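Local coordinates for Tat-secreted protein Rv2525c (Mycobacterium tuberculosis, PDB 4PMQ) that may act as a peptidoglycan hydrolase with glycosidase activity and cleaves p-nitrophenyl esters in vitro, with a preference for the butyrate, at residues 92-97 with 135-140. Sequence-based numbering, arbitrary orientation.
Sequences ELHAAA and HQRTGV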
# COMPACT_ATOMS: atom_id res chain seq x y z
N GLU A 92 10.65 2.30 -9.53
CA GLU A 92 11.43 1.38 -10.35
C GLU A 92 10.80 -0.03 -10.32
O GLU A 92 10.64 -0.65 -11.39
CB GLU A 92 12.87 1.34 -9.79
CG GLU A 92 13.86 0.59 -10.66
CD GLU A 92 15.26 0.45 -10.10
OE1 GLU A 92 15.49 0.81 -8.92
OE2 GLU A 92 16.12 -0.09 -10.83
N LEU A 93 10.43 -0.50 -9.12
CA LEU A 93 9.85 -1.84 -8.97
C LEU A 93 8.45 -1.89 -9.56
O LEU A 93 8.07 -2.92 -10.13
CB LEU A 93 9.87 -2.33 -7.51
CG LEU A 93 11.30 -2.59 -7.00
CD1 LEU A 93 11.29 -2.87 -5.52
CD2 LEU A 93 11.99 -3.78 -7.78
N HIS A 94 7.67 -0.80 -9.41
CA HIS A 94 6.33 -0.74 -10.00
C HIS A 94 6.48 -0.88 -11.53
O HIS A 94 5.83 -1.73 -12.12
CB HIS A 94 5.69 0.61 -9.60
CG HIS A 94 4.37 0.89 -10.25
ND1 HIS A 94 3.18 0.49 -9.67
CD2 HIS A 94 4.10 1.62 -11.36
CE1 HIS A 94 2.22 0.95 -10.45
NE2 HIS A 94 2.73 1.64 -11.49
N ALA A 95 7.38 -0.09 -12.14
CA ALA A 95 7.55 -0.12 -13.60
C ALA A 95 8.06 -1.49 -14.07
O ALA A 95 7.59 -1.99 -15.11
CB ALA A 95 8.50 0.98 -14.04
N ALA A 96 8.94 -2.15 -13.27
CA ALA A 96 9.55 -3.44 -13.63
C ALA A 96 8.49 -4.55 -13.64
O ALA A 96 8.63 -5.51 -14.40
CB ALA A 96 10.67 -3.79 -12.67
N ALA A 97 7.42 -4.40 -12.82
CA ALA A 97 6.33 -5.38 -12.77
C ALA A 97 5.23 -5.03 -13.82
O ALA A 97 4.20 -5.71 -13.88
CB ALA A 97 5.73 -5.40 -11.37
N HIS A 135 2.17 14.31 -7.00
CA HIS A 135 1.03 14.38 -6.10
C HIS A 135 -0.05 13.37 -6.52
O HIS A 135 -0.56 12.63 -5.66
CB HIS A 135 0.46 15.80 -6.12
CG HIS A 135 -0.82 15.94 -5.35
ND1 HIS A 135 -0.83 15.94 -3.97
CD2 HIS A 135 -2.08 16.13 -5.80
CE1 HIS A 135 -2.10 16.09 -3.61
NE2 HIS A 135 -2.89 16.22 -4.68
N GLN A 136 -0.41 13.36 -7.81
CA GLN A 136 -1.49 12.48 -8.30
C GLN A 136 -1.19 10.98 -8.10
O GLN A 136 -2.14 10.18 -8.02
CB GLN A 136 -1.80 12.78 -9.77
CG GLN A 136 -2.69 14.00 -9.90
CD GLN A 136 -3.19 14.22 -11.32
OE1 GLN A 136 -3.67 13.30 -11.99
NE2 GLN A 136 -3.14 15.45 -11.79
N ARG A 137 0.09 10.60 -7.99
CA ARG A 137 0.48 9.20 -7.83
C ARG A 137 0.78 8.82 -6.39
O ARG A 137 1.08 7.67 -6.13
CB ARG A 137 1.74 8.89 -8.67
CG ARG A 137 1.53 8.95 -10.17
CD ARG A 137 2.76 8.32 -10.85
NE ARG A 137 2.76 6.86 -10.68
CZ ARG A 137 3.82 6.08 -10.87
NH1 ARG A 137 5.00 6.61 -11.17
NH2 ARG A 137 3.72 4.76 -10.72
N THR A 138 0.72 9.78 -5.46
CA THR A 138 1.11 9.50 -4.09
C THR A 138 -0.09 8.97 -3.31
O THR A 138 -1.04 9.70 -3.05
CB THR A 138 1.75 10.75 -3.46
OG1 THR A 138 2.94 11.06 -4.20
CG2 THR A 138 2.16 10.53 -1.99
N GLY A 139 0.02 7.71 -2.88
CA GLY A 139 -0.97 7.09 -2.02
C GLY A 139 -0.41 7.01 -0.62
O GLY A 139 0.81 7.01 -0.41
N VAL A 140 -1.31 6.93 0.37
CA VAL A 140 -0.89 6.84 1.76
C VAL A 140 -1.66 5.74 2.46
O VAL A 140 -2.89 5.82 2.52
CB VAL A 140 -1.07 8.20 2.52
CG1 VAL A 140 -0.45 8.13 3.93
CG2 VAL A 140 -0.45 9.37 1.74
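With CG of His94 anti to the backbone N (chi1 173°) and the chain of Arg137 reaching out before bending at chi3 (72°), an imidazole and a guanidinium approach from opposite directions and bridge backbones whose nearest CA atoms, those of His94 and Arg137, are 11.7 Å apart. The touch is confined to one nitrogen: Arg137 NH2 lies 3.2 Å from His94 CD2 and 3.4 Å from His94 NE2. It meets the ring obliquely, whereas CD2 sits at the edge of the guanidinium, near its plane; the two planes are 54° apart. Each group illustrates how a slender contact gains definition from bonds made elsewhere. Ser64 OG at ND1 and the carbonyl of Pro100 at NE2 grip the imidazole at both nitrogens and so fix its rotation, while Trp205 meets the ring steeply. For Arg137, NE is bonded to the carbonyl of Ala103 and NH1 to O2 of a bound L-tartrate, probably from the crystallisation liquor. The pair thus joins the C-terminal end of helix 79-96 to the 3-10 turn leading into strand 138-142, across the start of parallel strand 105-108, where both side chains touch Ile105, consistent with the N-terminal end of TIM-barrel strands, away from that fold's usual active-site end.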